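Local coordinates for protein probable transcriptional regulator (Pseudomonas aeruginosa PAO1, PDB 2GEN) that is a probable transcriptional regulator of the TetR family, likely binding DNA through an N-terminal helix-turn-helix and pairing through its helical C-terminal part, at residues D10-A15 / S37-G42; R53-L58 / G110-G115; D93-N98 / V175-C180; G159-L164 / E182-V187. All coordinates share one frame; numbering follows the deposited sequence.

Contact 1 of 4, residues D10-A15 / S37-G42; sequences DEILQA and SGASIG
Small apolar packing joins I12 and A15 of helix 9-23 to S37 and A39, at the point where the chain leaves helix 30-37 and enters the turn of the predicted helix-turn-helix. The tightest spot is methyl against methylene: A15 CB lies only 3.4 Å from S37 CB, inside the usual carbon-carbon spacing, so the end of helix 30-37 is pressed close against helix 9-23. One turn earlier, I12 passes S37 CB with its CG1 at 4.4 Å and ends with its outer methyl, CD1, 4.2 Å from A39 CB.

S37 uses its two side-chain atoms differently. Its CB does the packing, while OG, set between the backbone N and the carbonyl carbon (chi1 76°), turns back to its own helix end and turn. OG accepts from the backbone N of A39 at 3.2 Å with a fairly straight N-H...O angle of 160°, which makes an ST turn, and it also bonds to I33 O. Between S37 and A39, G38 takes a positive phi as the helix ends, and S40 then caps the start of helix 41-47 through a bond to S43 N.

In TetR-type regulators the helix after this turn is the recognition helix, and helix 41-47 probably plays that part here. I12, S37 and A39 all touch its L44, while the neighbouring L13 packs on helix 51-76, so helix 9-23 packs against both helix 41-47 and helix 51-76.

Contact 2 of 4, residues R53-L58 / G110-G115; sequences RIHGEL and GRVEAG
H55 and R111 make a stack at this buried crossing, and beside it one methyl of V112 packs on H55 and G56. The guanidinium of R111 stacks on the imidazole with centres 4.7 Å apart and planes tilted by 29°. NE sits 3.9 Å above the H55 ring plane, displaced toward the rim. The aliphatic part of R111 takes part too: its CD comes to 3.7 Å from H55 CE1. The arginine chain is extended from CG to NE and crosses the histidine at about a right angle. Its far end is held by salt bridges to E52 and D26, which fix the group over the ring and probably balance its charge.

The rest is van der Waals packing. V112 CG2 lies 4.0 Å from G56 CA and, obliquely to the ring, the same distance from H55 ND1; with no side chain at G56 the two backbones come as near as 5.4 Å, CA of G56 to CA of V112.

Helix 51-76 joins the DNA-binding region to the rest of the chain, and its segment 53-58 crosses segment 110-114 of helix 99-114 at -114°. F104 of helix 99-114 meets the H55 ring edge-to-face, and V112 also packs on L121 of helix 118-141.

Contact 3 of 4, residues D93-N98 / V175-C180; sequences DWVVAN and VALADC
L177 points one methyl, CD2, at the neighbouring valines V95 and V96 on the last turn of helix 80-97. With CG anti to its backbone N (chi1 -171°), the leucine reaches out from the loop toward the helix, crossing V95 at about a right angle. The closest touch is methyl to methyl, V95 CG1 to L177 CD2 at 3.6 Å. V96 is met differently: it and L177 slide past each other in opposite directions, and V96 CG2 lies 4.1 Å from the same CD2. That V96 methyl also covers the start of the following turn, 3.9 Å from A178 N and 4.2 Å from A178 CB. One methyl of the loop therefore serves two residues of the helix, and one methyl of the helix serves two residues of the loop.

The loop connects helices 150-169 and 181-192, the pair through which TetR-family subunits commonly associate. Residues 178-180 form a short 3-10 turn with C180 at the N-cap position of the last helix. Beside the apolar patch, D93 makes a salt bridge to R181, a second tie between helix 80-97 and the start of helix 181-192.

At its own end, helix 80-97 is finished off by N98, whose ND2 donates to W94 O at 3.0 Å, in the carbonyl plane and on a lone pair. The same ND2 sits over one face of the W94 indole, toward its rim. On the buried side, V95 and L177 both rest on W168 of helix 150-169, while A102 of helix 99-114 also touches V95.

Contact 4 of 4, residues G159-L164 / E182-V187; sequences GPAHDL and ELLAQV
L184 is the bump and segment 159-164 of helix 150-169 supplies the hollow: the leucine's forked end sets its two methyls against P160, A161 and L164. CD1 goes deepest. It lies 3.8 Å from A161 CA, which is the floor, and 3.7 Å from L164 CD2, the methyl that forms one wall. The CB of A161 borders L184 CD1 at the side, 4.3 Å away. CD2 turns the other way and meets P160 CB at 4.1 Å, so P160 CB makes another part of the rim. The leucine has CG anti to its carbonyl carbon (chi1 -72°), which carries the fork across to the facing helix.

The two helices run roughly antiparallel, at 152° between the directions of the short segments, whose axes are 10.0 Å apart. P160 sits inside its helix, at a kink where the N atoms of 160 and 161 lack a bond to the turn before. V88 of helix 80-97 and V156 of the second subunit also pack on L184, so the hollow lies next to the dimer interface. Polar groups of segment 159-164 serve the dimer: H162 ND1 bonds to D163 OD1 of the second subunit, and the same bond recurs with the roles of the subunits exchanged.

Across the contact itself carbon meets carbon throughout, and the fit rests on shape and burial, with nothing directional between the two segments.

Overall arrangement
The four contacts run from the DNA-binding end to the dimer interface. Contacts 1 and 2, centres 17 Å apart, touch through L13, whose CD2 lies 3.7 Å from I54 O and whose O lies 3.6 Å from L58 CD1; helix 9-23 thus links the predicted helix-turn-helix to helix 51-76. Contacts 3 and 4 are closer, 11 Å between centres, joined at L164: its CD2 is 3.7 Å from C180 CB and its CG 3.8 Å from L177 CD1. Both reach the second subunit. Contacts 2 and 3 cross along the chain, centres 25 Å apart on opposite sides of the chain's centre. Contacts 1 and 4 also lie on opposite sides, 35 Å between centres.

Contact 1 of 4, residues D10-A15 / S37-G42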
# COMPACT_ATOMS: atom_id res chain seq x y z
N ASP A 10 -14.29 -19.39 13.78
CA ASP A 10 -12.90 -19.24 13.33
C ASP A 10 -12.59 -20.26 12.25
O ASP A 10 -11.91 -19.95 11.27
CB ASP A 10 -11.93 -19.45 14.49
CG ASP A 10 -11.90 -18.28 15.45
OD1 ASP A 10 -12.58 -17.25 15.23
OD2 ASP A 10 -11.19 -18.41 16.46
N GLU A 11 -13.09 -21.48 12.46
CA GLU A 11 -12.91 -22.61 11.54
C GLU A 11 -13.57 -22.31 10.19
O GLU A 11 -13.01 -22.59 9.12
CB GLU A 11 -13.52 -23.88 12.18
CG GLU A 11 -12.85 -25.20 11.76
CD GLU A 11 -13.07 -26.35 12.77
OE1 GLU A 11 -14.03 -26.27 13.59
OE2 GLU A 11 -12.28 -27.33 12.75
N ILE A 12 -14.77 -21.74 10.25
CA ILE A 12 -15.51 -21.32 9.05
C ILE A 12 -14.77 -20.21 8.28
O ILE A 12 -14.60 -20.29 7.05
CB ILE A 12 -16.95 -20.89 9.41
CG1 ILE A 12 -17.76 -22.14 9.80
CG2 ILE A 12 -17.59 -20.11 8.27
CD1 ILE A 12 -19.02 -21.84 10.59
N LEU A 13 -14.29 -19.19 8.99
CA LEU A 13 -13.49 -18.15 8.33
C LEU A 13 -12.21 -18.68 7.67
O LEU A 13 -11.84 -18.23 6.59
CB LEU A 13 -13.17 -17.00 9.30
CG LEU A 13 -14.41 -16.25 9.79
CD1 LEU A 13 -13.98 -15.15 10.73
CD2 LEU A 13 -15.22 -15.65 8.59
N GLN A 14 -11.53 -19.64 8.31
CA GLN A 14 -10.32 -20.16 7.70
C GLN A 14 -10.63 -20.96 6.43
O GLN A 14 -9.88 -20.90 5.47
CB GLN A 14 -9.44 -20.94 8.71
CG GLN A 14 -8.69 -20.04 9.75
CD GLN A 14 -7.95 -18.81 9.13
OE1 GLN A 14 -8.43 -17.65 9.19
NE2 GLN A 14 -6.79 -19.07 8.52
N ALA A 15 -11.75 -21.67 6.44
CA ALA A 15 -12.24 -22.38 5.24
C ALA A 15 -12.53 -21.41 4.12
O ALA A 15 -12.11 -21.62 3.00
CB ALA A 15 -13.51 -23.20 5.58
N SER A 37 -15.47 -26.40 4.91
CA SER A 37 -15.61 -26.20 6.35
C SER A 37 -16.32 -27.32 7.10
O SER A 37 -16.21 -27.38 8.33
CB SER A 37 -16.32 -24.88 6.64
OG SER A 37 -17.70 -24.98 6.41
N GLY A 38 -17.05 -28.18 6.39
CA GLY A 38 -17.86 -29.22 7.03
C GLY A 38 -19.09 -28.68 7.76
O GLY A 38 -19.78 -29.43 8.45
N ALA A 39 -19.35 -27.38 7.63
CA ALA A 39 -20.57 -26.78 8.19
C ALA A 39 -21.65 -26.75 7.11
O ALA A 39 -21.37 -26.55 5.93
CB ALA A 39 -20.31 -25.40 8.74
N SER A 40 -22.90 -26.96 7.55
CA SER A 40 -24.04 -26.93 6.66
C SER A 40 -24.30 -25.50 6.19
O SER A 40 -23.79 -24.54 6.78
CB SER A 40 -25.27 -27.49 7.37
OG SER A 40 -25.71 -26.64 8.42
N ILE A 41 -25.10 -25.35 5.14
CA ILE A 41 -25.45 -24.02 4.68
C ILE A 41 -26.30 -23.28 5.72
O ILE A 41 -26.09 -22.08 5.95
CB ILE A 41 -26.02 -24.01 3.22
CG1 ILE A 41 -24.84 -24.10 2.25
CG2 ILE A 41 -26.68 -22.68 2.92
CD1 ILE A 41 -25.10 -24.83 1.01
N GLY A 42 -27.21 -23.99 6.38
CA GLY A 42 -27.94 -23.43 7.51
C GLY A 42 -27.01 -22.88 8.60
O GLY A 42 -27.20 -21.77 9.10

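Contact 2 of 4, residues R53-L58 / G110-G115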
# COMPACT_ATOMS: atom_id res chain seq x y z
N ARG A 53 -21.20 -11.65 3.52
CA ARG A 53 -21.05 -11.39 4.95
C ARG A 53 -19.81 -12.11 5.50
O ARG A 53 -19.04 -11.53 6.26
CB ARG A 53 -22.28 -11.77 5.74
CG ARG A 53 -22.35 -10.97 7.03
CD ARG A 53 -22.36 -11.90 8.16
NE ARG A 53 -22.20 -11.22 9.45
CZ ARG A 53 -23.19 -10.63 10.11
NH1 ARG A 53 -24.41 -10.58 9.59
NH2 ARG A 53 -22.95 -10.07 11.29
N ILE A 54 -19.64 -13.36 5.08
CA ILE A 54 -18.46 -14.15 5.45
C ILE A 54 -17.17 -13.45 5.00
O ILE A 54 -16.18 -13.40 5.77
CB ILE A 54 -18.54 -15.58 4.88
CG1 ILE A 54 -19.63 -16.38 5.61
CG2 ILE A 54 -17.21 -16.30 5.04
CD1 ILE A 54 -19.91 -17.79 5.04
N HIS A 55 -17.19 -12.92 3.79
CA HIS A 55 -16.09 -12.11 3.23
C HIS A 55 -15.71 -10.92 4.15
O HIS A 55 -14.53 -10.74 4.49
CB HIS A 55 -16.48 -11.64 1.83
CG HIS A 55 -15.46 -10.79 1.15
ND1 HIS A 55 -15.38 -9.43 1.34
CD2 HIS A 55 -14.51 -11.10 0.25
CE1 HIS A 55 -14.41 -8.94 0.59
NE2 HIS A 55 -13.86 -9.93 -0.08
N GLY A 56 -16.70 -10.14 4.56
CA GLY A 56 -16.46 -9.01 5.48
C GLY A 56 -16.02 -9.45 6.87
O GLY A 56 -15.16 -8.81 7.50
N GLU A 57 -16.58 -10.55 7.38
CA GLU A 57 -16.18 -11.06 8.70
C GLU A 57 -14.73 -11.55 8.65
O GLU A 57 -13.97 -11.34 9.63
CB GLU A 57 -17.12 -12.16 9.21
CG GLU A 57 -18.59 -11.70 9.45
CD GLU A 57 -18.79 -10.90 10.73
OE1 GLU A 57 -17.80 -10.58 11.45
OE2 GLU A 57 -19.95 -10.55 11.04
N LEU A 58 -14.34 -12.17 7.54
CA LEU A 58 -12.94 -12.59 7.34
C LEU A 58 -11.99 -11.37 7.40
O LEU A 58 -10.90 -11.42 8.04
CB LEU A 58 -12.79 -13.36 6.02
CG LEU A 58 -11.36 -13.83 5.63
CD1 LEU A 58 -10.79 -14.78 6.71
CD2 LEU A 58 -11.32 -14.48 4.23
N GLY A 110 -11.83 -1.95 0.24
CA GLY A 110 -12.83 -1.19 -0.53
C GLY A 110 -14.17 -1.89 -0.56
O GLY A 110 -15.23 -1.29 -0.27
N ARG A 111 -14.11 -3.18 -0.89
CA ARG A 111 -15.28 -4.02 -0.95
C ARG A 111 -16.03 -4.08 0.39
O ARG A 111 -17.24 -3.93 0.43
CB ARG A 111 -14.89 -5.40 -1.46
CG ARG A 111 -16.07 -6.34 -1.67
CD ARG A 111 -15.71 -7.50 -2.54
NE ARG A 111 -16.76 -8.52 -2.54
CZ ARG A 111 -16.87 -9.47 -3.47
NH1 ARG A 111 -16.01 -9.51 -4.47
NH2 ARG A 111 -17.85 -10.36 -3.40
N VAL A 112 -15.30 -4.26 1.50
CA VAL A 112 -15.93 -4.34 2.81
C VAL A 112 -16.52 -2.99 3.26
O VAL A 112 -17.59 -2.96 3.87
CB VAL A 112 -14.91 -4.85 3.89
CG1 VAL A 112 -15.55 -4.84 5.30
CG2 VAL A 112 -14.44 -6.21 3.51
N GLU A 113 -15.80 -1.90 3.00
CA GLU A 113 -16.26 -0.59 3.46
C GLU A 113 -17.52 -0.19 2.67
O GLU A 113 -18.43 0.44 3.23
CB GLU A 113 -15.13 0.47 3.39
CG GLU A 113 -14.39 0.56 2.06
CD GLU A 113 -13.45 1.78 1.94
OE1 GLU A 113 -13.88 2.92 2.28
OE2 GLU A 113 -12.28 1.61 1.48
N ALA A 114 -17.59 -0.62 1.42
CA ALA A 114 -18.72 -0.32 0.53
C ALA A 114 -20.02 -0.99 0.97
O ALA A 114 -21.10 -0.45 0.75
CB ALA A 114 -18.39 -0.68 -0.90
N GLY A 115 -19.91 -2.16 1.59
CA GLY A 115 -21.07 -2.98 1.95
C GLY A 115 -21.65 -2.74 3.33
O GLY A 115 -21.52 -1.65 3.89

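Contact 3 of 4, residues D93-N98 / V175-C180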
# COMPACT_ATOMS: atom_id res chain seq x y z
N ASP A 93 5.29 -10.42 11.61
CA ASP A 93 5.09 -11.82 12.10
C ASP A 93 3.73 -12.34 11.68
O ASP A 93 3.63 -13.49 11.29
CB ASP A 93 5.24 -11.87 13.60
CG ASP A 93 6.67 -11.62 14.03
OD1 ASP A 93 7.59 -11.60 13.15
OD2 ASP A 93 6.93 -11.47 15.26
N TRP A 94 2.68 -11.51 11.81
CA TRP A 94 1.34 -11.91 11.44
C TRP A 94 1.26 -12.24 9.92
O TRP A 94 0.66 -13.26 9.52
CB TRP A 94 0.30 -10.85 11.87
CG TRP A 94 -1.11 -11.35 11.62
CD1 TRP A 94 -1.91 -12.10 12.50
CD2 TRP A 94 -1.86 -11.20 10.44
NE1 TRP A 94 -3.12 -12.38 11.89
CE2 TRP A 94 -3.12 -11.83 10.64
CE3 TRP A 94 -1.61 -10.56 9.21
CZ2 TRP A 94 -4.11 -11.86 9.63
CZ3 TRP A 94 -2.62 -10.57 8.22
CH2 TRP A 94 -3.83 -11.22 8.46
N VAL A 95 1.91 -11.40 9.10
CA VAL A 95 1.91 -11.64 7.65
C VAL A 95 2.66 -12.95 7.34
O VAL A 95 2.17 -13.75 6.54
CB VAL A 95 2.55 -10.47 6.92
CG1 VAL A 95 2.89 -10.85 5.45
CG2 VAL A 95 1.64 -9.22 7.04
N VAL A 96 3.82 -13.14 7.96
CA VAL A 96 4.65 -14.35 7.66
C VAL A 96 3.85 -15.64 8.02
O VAL A 96 3.94 -16.64 7.30
CB VAL A 96 6.01 -14.30 8.37
CG1 VAL A 96 6.70 -15.70 8.29
CG2 VAL A 96 6.89 -13.23 7.74
N ALA A 97 3.11 -15.58 9.12
CA ALA A 97 2.27 -16.68 9.64
C ALA A 97 0.98 -16.88 8.85
O ALA A 97 0.40 -17.99 8.85
CB ALA A 97 1.92 -16.42 11.08
N ASN A 98 0.52 -15.80 8.22
CA ASN A 98 -0.79 -15.77 7.55
C ASN A 98 -0.73 -15.10 6.16
O ASN A 98 -1.44 -14.12 5.92
CB ASN A 98 -1.86 -15.08 8.44
CG ASN A 98 -1.99 -15.67 9.83
OD1 ASN A 98 -2.77 -16.60 10.05
ND2 ASN A 98 -1.25 -15.12 10.81
N VAL A 175 14.07 -10.74 -1.28
CA VAL A 175 14.33 -11.03 0.14
C VAL A 175 13.20 -11.82 0.80
O VAL A 175 12.07 -11.76 0.34
CB VAL A 175 14.60 -9.75 1.01
CG1 VAL A 175 16.08 -9.56 1.24
CG2 VAL A 175 13.96 -8.53 0.44
N ALA A 176 13.52 -12.58 1.85
CA ALA A 176 12.50 -13.23 2.66
C ALA A 176 11.98 -12.16 3.63
O ALA A 176 12.78 -11.51 4.31
CB ALA A 176 13.08 -14.41 3.42
N LEU A 177 10.66 -11.94 3.65
CA LEU A 177 10.07 -10.97 4.61
C LEU A 177 10.54 -11.16 6.06
O LEU A 177 10.91 -10.16 6.68
CB LEU A 177 8.53 -10.94 4.54
CG LEU A 177 7.85 -9.81 5.34
CD1 LEU A 177 8.28 -8.42 4.88
CD2 LEU A 177 6.32 -9.93 5.30
N ALA A 178 10.57 -12.41 6.58
CA ALA A 178 11.08 -12.67 7.93
C ALA A 178 12.52 -12.22 8.10
O ALA A 178 12.89 -11.81 9.19
CB ALA A 178 10.94 -14.17 8.31
N ASP A 179 13.33 -12.26 7.03
CA ASP A 179 14.74 -11.85 7.14
C ASP A 179 14.89 -10.33 7.24
O ASP A 179 15.98 -9.85 7.44
CB ASP A 179 15.58 -12.34 5.93
CG ASP A 179 15.99 -13.82 6.01
OD1 ASP A 179 15.92 -14.41 7.11
OD2 ASP A 179 16.41 -14.37 4.94
N CYS A 180 13.81 -9.57 7.06
CA CYS A 180 13.91 -8.11 7.20
C CYS A 180 13.21 -7.63 8.47
O CYS A 180 13.12 -6.44 8.70
CB CYS A 180 13.25 -7.42 6.02
SG CYS A 180 14.04 -7.87 4.44

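Contact 4 of 4, residues G159-L164 / E182-V187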
# COMPACT_ATOMS: atom_id res chain seq x y z
N GLY A 159 4.80 2.13 7.40
CA GLY A 159 4.82 2.20 5.93
C GLY A 159 5.85 1.24 5.31
O GLY A 159 5.48 0.53 4.38
N PRO A 160 7.10 1.25 5.79
CA PRO A 160 8.06 0.29 5.18
C PRO A 160 7.60 -1.18 5.25
O PRO A 160 7.64 -1.90 4.23
CB PRO A 160 9.35 0.53 5.96
CG PRO A 160 9.30 2.00 6.30
CD PRO A 160 7.82 2.13 6.74
N ALA A 161 7.15 -1.63 6.43
CA ALA A 161 6.63 -2.97 6.58
C ALA A 161 5.43 -3.23 5.68
O ALA A 161 5.39 -4.25 5.02
CB ALA A 161 6.26 -3.24 8.09
N HIS A 162 4.44 -2.32 5.62
CA HIS A 162 3.33 -2.47 4.71
C HIS A 162 3.83 -2.61 3.25
O HIS A 162 3.34 -3.46 2.48
CB HIS A 162 2.39 -1.25 4.80
CG HIS A 162 1.44 -1.29 5.96
ND1 HIS A 162 0.55 -0.25 6.22
CD2 HIS A 162 1.22 -2.22 6.92
CE1 HIS A 162 -0.19 -0.56 7.27
NE2 HIS A 162 0.19 -1.75 7.72
N ASP A 163 4.76 -1.73 2.89
CA ASP A 163 5.24 -1.70 1.52
C ASP A 163 6.01 -2.98 1.16
O ASP A 163 5.73 -3.59 0.12
CB ASP A 163 6.10 -0.46 1.29
CG ASP A 163 6.34 -0.18 -0.17
OD1 ASP A 163 5.39 0.29 -0.87
OD2 ASP A 163 7.47 -0.46 -0.63
N LEU A 164 6.95 -3.38 2.00
CA LEU A 164 7.71 -4.62 1.76
C LEU A 164 6.78 -5.84 1.74
O LEU A 164 6.90 -6.71 0.87
CB LEU A 164 8.80 -4.80 2.79
CG LEU A 164 9.87 -5.88 2.50
CD1 LEU A 164 10.48 -5.66 1.10
CD2 LEU A 164 10.97 -5.84 3.54
N GLU A 182 14.04 -7.65 11.81
CA GLU A 182 14.86 -6.84 12.74
C GLU A 182 15.22 -5.49 12.12
O GLU A 182 15.09 -4.44 12.77
CB GLU A 182 16.13 -7.58 13.25
CG GLU A 182 17.00 -6.73 14.23
CD GLU A 182 16.24 -6.40 15.52
OE1 GLU A 182 15.27 -7.13 15.85
OE2 GLU A 182 16.62 -5.41 16.19
N LEU A 183 15.63 -5.50 10.85
CA LEU A 183 15.95 -4.26 10.19
C LEU A 183 14.78 -3.26 10.23
O LEU A 183 15.00 -2.10 10.63
CB LEU A 183 16.33 -4.55 8.75
CG LEU A 183 16.73 -3.34 7.94
CD1 LEU A 183 18.01 -2.72 8.51
CD2 LEU A 183 16.86 -3.80 6.51
N LEU A 184 13.58 -3.72 9.86
CA LEU A 184 12.42 -2.80 9.75
C LEU A 184 12.03 -2.29 11.16
O LEU A 184 11.71 -1.11 11.34
CB LEU A 184 11.25 -3.46 9.04
CG LEU A 184 11.48 -3.65 7.51
CD1 LEU A 184 10.26 -4.06 6.74
CD2 LEU A 184 12.08 -2.39 6.86
N ALA A 185 12.12 -3.16 12.17
CA ALA A 185 11.83 -2.73 13.57
C ALA A 185 12.84 -1.66 14.00
O ALA A 185 12.47 -0.65 14.59
CB ALA A 185 11.89 -3.92 14.52
N GLN A 186 14.13 -1.93 13.74
CA GLN A 186 15.19 -1.02 14.12
C GLN A 186 15.05 0.32 13.40
O GLN A 186 15.18 1.38 14.02
CB GLN A 186 16.55 -1.62 13.76
CG GLN A 186 17.64 -0.72 14.27
CD GLN A 186 17.69 -0.63 15.77
OE1 GLN A 186 17.63 -1.66 16.47
NE2 GLN A 186 17.78 0.61 16.31
N VAL A 187 14.79 0.29 12.10
CA VAL A 187 14.63 1.50 11.34
C VAL A 187 13.43 2.29 11.82
O VAL A 187 13.51 3.51 11.90
CB VAL A 187 14.45 1.22 9.89
CG1 VAL A 187 13.99 2.51 9.17
CG2 VAL A 187 15.81 0.64 9.29